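Long-range contact in THUMP domain-containing protein (Pyrococcus horikoshii, PDB 1VBK), which probably binds RNA and ATP and is a putative ThiI-like protein with ferredoxin-like and THUMP domains: residues 105-110 / 140-145. Sequence-based numbering, arbitrary orientation.
Sequences ERPKFR and NCEVDL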
ATOM      1  N   GLU A 105      24.803 -50.789  12.033  1.00 20.97           N
ATOM      2  CA  GLU A 105      24.272 -52.033  12.576  1.00 22.92           C
ATOM      3  C   GLU A 105      23.219 -51.738  13.637  1.00 21.63           C
ATOM      4  O   GLU A 105      22.171 -52.386  13.690  1.00 21.75           O
ATOM      5  CB  GLU A 105      25.368 -52.849  13.257  1.00 26.90           C
ATOM      6  CG  GLU A 105      26.730 -52.809  12.614  1.00 33.43           C
ATOM      7  CD  GLU A 105      27.793 -53.314  13.567  1.00 35.48           C
ATOM      8  OE1 GLU A 105      27.644 -54.453  14.061  1.00 36.70           O
ATOM      9  OE2 GLU A 105      28.764 -52.570  13.833  1.00 40.40           O
ATOM     10  N   ARG A 106      23.515 -50.757  14.483  1.00 18.92           N
ATOM     11  CA  ARG A 106      22.631 -50.407  15.587  1.00 18.46           C
ATOM     12  C   ARG A 106      22.435 -48.898  15.691  1.00 16.64           C
ATOM     13  O   ARG A 106      23.040 -48.229  16.533  1.00 17.16           O
ATOM     14  CB  ARG A 106      23.236 -50.967  16.882  1.00 18.33           C
ATOM     15  CG  ARG A 106      22.396 -50.835  18.145  1.00 20.78           C
ATOM     16  CD  ARG A 106      23.283 -51.197  19.340  1.00 24.89           C
ATOM     17  NE  ARG A 106      22.685 -50.904  20.639  1.00 26.63           N
ATOM     18  CZ  ARG A 106      21.820 -51.695  21.266  1.00 26.74           C
ATOM     19  NH1 ARG A 106      21.441 -52.840  20.709  1.00 24.72           N
ATOM     20  NH2 ARG A 106      21.347 -51.348  22.453  1.00 22.37           N
ATOM     21  N   PRO A 107      21.579 -48.338  14.823  1.00 16.05           N
ATOM     22  CA  PRO A 107      21.312 -46.898  14.828  1.00 15.56           C
ATOM     23  C   PRO A 107      20.609 -46.421  16.100  1.00 17.46           C
ATOM     24  O   PRO A 107      19.863 -47.173  16.735  1.00 17.34           O
ATOM     25  CB  PRO A 107      20.441 -46.706  13.583  1.00 15.75           C
ATOM     26  CG  PRO A 107      19.689 -48.023  13.490  1.00 17.19           C
ATOM     27  CD  PRO A 107      20.796 -49.022  13.775  1.00 15.33           C
ATOM     28  N   LYS A 108      20.873 -45.175  16.477  1.00 16.12           N
ATOM     29  CA  LYS A 108      20.230 -44.575  17.643  1.00 16.59           C
ATOM     30  C   LYS A 108      18.981 -43.871  17.111  1.00 15.99           C
ATOM     31  O   LYS A 108      19.029 -43.262  16.037  1.00 15.59           O
ATOM     32  CB  LYS A 108      21.160 -43.553  18.303  1.00 17.45           C
ATOM     33  CG  LYS A 108      22.331 -44.165  19.072  1.00 19.40           C
ATOM     34  CD  LYS A 108      23.308 -43.077  19.487  1.00 23.70           C
ATOM     35  CE  LYS A 108      24.387 -43.599  20.422  1.00 26.39           C
ATOM     36  NZ  LYS A 108      23.847 -43.891  21.777  1.00 27.72           N
ATOM     37  N   PHE A 109      17.876 -43.947  17.849  1.00 16.34           N
ATOM     38  CA  PHE A 109      16.638 -43.314  17.398  1.00 15.86           C
ATOM     39  C   PHE A 109      15.733 -42.832  18.525  1.00 17.83           C
ATOM     40  O   PHE A 109      15.962 -43.120  19.701  1.00 17.80           O
ATOM     41  CB  PHE A 109      15.826 -44.295  16.538  1.00 13.88           C
ATOM     42  CG  PHE A 109      14.978 -45.265  17.341  1.00 17.00           C
ATOM     43  CD1 PHE A 109      15.563 -46.304  18.061  1.00 15.00           C
ATOM     44  CD2 PHE A 109      13.589 -45.137  17.369  1.00 14.52           C
ATOM     45  CE1 PHE A 109      14.777 -47.203  18.796  1.00 16.47           C
ATOM     46  CE2 PHE A 109      12.795 -46.030  18.099  1.00 15.65           C
ATOM     47  CZ  PHE A 109      13.387 -47.064  18.814  1.00 16.21           C
ATOM     48  N   ARG A 110      14.700 -42.087  18.139  1.00 15.32           N
ATOM     49  CA  ARG A 110      13.695 -41.617  19.077  1.00 16.71           C
ATOM     50  C   ARG A 110      12.404 -41.494  18.288  1.00 16.66           C
ATOM     51  O   ARG A 110      12.419 -41.489  17.059  1.00 17.67           O
ATOM     52  CB  ARG A 110      14.060 -40.253  19.675  1.00 16.21           C
ATOM     53  CG  ARG A 110      13.941 -39.066  18.728  1.00 15.87           C
ATOM     54  CD  ARG A 110      13.703 -37.787  19.540  1.00 17.60           C
ATOM     55  NE  ARG A 110      12.364 -37.807  20.116  1.00 18.85           N
ATOM     56  CZ  ARG A 110      12.043 -37.327  21.314  1.00 22.47           C
ATOM     57  NH1 ARG A 110      12.971 -36.775  22.087  1.00 21.74           N
ATOM     58  NH2 ARG A 110      10.789 -37.415  21.743  1.00 18.67           N
ATOM     59  N   ASN A 140      17.617 -54.085  15.384  1.00 18.78           N
ATOM     60  CA  ASN A 140      18.733 -53.881  16.293  1.00 18.98           C
ATOM     61  C   ASN A 140      18.909 -52.373  16.294  1.00 18.51           C
ATOM     62  O   ASN A 140      19.283 -51.775  15.283  1.00 18.47           O
ATOM     63  CB  ASN A 140      20.007 -54.553  15.777  1.00 18.41           C
ATOM     64  CG  ASN A 140      21.183 -54.363  16.720  1.00 21.21           C
ATOM     65  OD1 ASN A 140      21.015 -53.946  17.867  1.00 22.41           O
ATOM     66  ND2 ASN A 140      22.378 -54.677  16.243  1.00 22.75           N
ATOM     67  N   CYS A 141      18.603 -51.751  17.422  1.00 17.48           N
ATOM     68  CA  CYS A 141      18.716 -50.308  17.527  1.00 18.13           C
ATOM     69  C   CYS A 141      18.725 -49.913  18.991  1.00 19.48           C
ATOM     70  O   CYS A 141      18.671 -50.768  19.874  1.00 22.41           O
ATOM     71  CB  CYS A 141      17.551 -49.629  16.800  1.00 16.37           C
ATOM     72  SG  CYS A 141      15.912 -50.178  17.345  1.00 19.57           S
ATOM     73  N   GLU A 142      18.767 -48.614  19.243  1.00 18.99           N
ATOM     74  CA  GLU A 142      18.843 -48.122  20.608  1.00 20.99           C
ATOM     75  C   GLU A 142      18.221 -46.744  20.729  1.00 20.11           C
ATOM     76  O   GLU A 142      18.442 -45.883  19.886  1.00 19.85           O
ATOM     77  CB  GLU A 142      20.319 -48.082  20.997  1.00 23.19           C
ATOM     78  CG  GLU A 142      20.677 -47.378  22.266  1.00 31.34           C
ATOM     79  CD  GLU A 142      22.182 -47.290  22.411  1.00 35.31           C
ATOM     80  OE1 GLU A 142      22.836 -48.355  22.390  1.00 38.46           O
ATOM     81  OE2 GLU A 142      22.714 -46.166  22.528  1.00 39.25           O
ATOM     82  N   VAL A 143      17.443 -46.539  21.784  1.00 20.88           N
ATOM     83  CA  VAL A 143      16.807 -45.252  22.005  1.00 20.21           C
ATOM     84  C   VAL A 143      17.815 -44.246  22.548  1.00 22.78           C
ATOM     85  O   VAL A 143      18.574 -44.548  23.465  1.00 22.34           O
ATOM     86  CB  VAL A 143      15.635 -45.364  23.016  1.00 21.32           C
ATOM     87  CG1 VAL A 143      15.102 -43.972  23.359  1.00 21.77           C
ATOM     88  CG2 VAL A 143      14.521 -46.226  22.434  1.00 21.25           C
ATOM     89  N   ASP A 144      17.833 -43.058  21.958  1.00 23.06           N
ATOM     90  CA  ASP A 144      18.708 -41.980  22.411  1.00 24.09           C
ATOM     91  C   ASP A 144      17.975 -40.694  22.066  1.00 23.65           C
ATOM     92  O   ASP A 144      17.832 -40.348  20.896  1.00 20.76           O
ATOM     93  CB  ASP A 144      20.063 -42.022  21.705  1.00 23.30           C
ATOM     94  CG  ASP A 144      21.093 -41.120  22.376  1.00 28.09           C
ATOM     95  OD1 ASP A 144      20.771 -39.941  22.645  1.00 28.25           O
ATOM     96  OD2 ASP A 144      22.223 -41.583  22.632  1.00 28.79           O
ATOM     97  N   LEU A 145      17.499 -39.997  23.091  1.00 24.66           N
ATOM     98  CA  LEU A 145      16.743 -38.761  22.903  1.00 28.77           C
ATOM     99  C   LEU A 145      17.596 -37.540  22.563  1.00 30.63           C
ATOM    100  O   LEU A 145      17.085 -36.554  22.037  1.00 33.35           O
ATOM    101  CB  LEU A 145      15.917 -38.469  24.161  1.00 27.13           C
ATOM    102  CG  LEU A 145      15.065 -39.626  24.696  1.00 26.85           C
ATOM    103  CD1 LEU A 145      14.394 -39.201  25.989  1.00 28.22           C
ATOM    104  CD2 LEU A 145      14.029 -40.044  23.658  1.00 25.13           C
TER
HETATM  105  O   HOH W   1      15.146 -35.079  21.674  1.00 43.13           O
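Glu142 N reaches Pro107 O, Phe109 N reaches Glu142 O at 2.9 Å, and Asp144 N returns to Phe109 O: three backbone bonds that pair strand 108-115 in parallel with the short strand 142-143. These two strands flank helix 124-138 in a beta-alpha-beta unit of the THUMP region, and illustrate how a short edge strand can be fixed by opposite chemistry on its two faces.

One face is ionic. Lys108 and Glu142 run side by side, and a bend at the last lysine torsion (chi4 -72°) brings NZ between two carboxylates, 2.7 Å from Glu142 OE2 and 2.9 Å from Asp144 OD2, the latter on its anti lone pair. The other aspartate oxygen accepts from Asn147 N, which should limit rotation of the carboxylate. Glu142 OE1 takes Arg106 NE at 3.1 Å, in the guanidinium plane and nearly straight (160°), plus a weak bond from NH2. Arg106 NH1 also donates to Asn140 OD1, while Cys141 O lies over one face of the guanidinium. With an alanine here instead of Lys108, Glu142 OE2 and Asp144 OD2 would probably be left without the cation they share.

The other face is apolar. Phe109 CE1 meets Cys141 SG at 3.5 Å, obliquely to the ring, and Val143 CG2 at 3.8 Å; Phe95 meets the same ring edge-to-face, and Ile135 of helix 124-138 packs on both Phe109 and Cys141.

Charges thus alternate from Arg106 through Glu142 and Lys108 to Asp144, probably offsetting like-charge repulsion along each segment and favouring this parallel register.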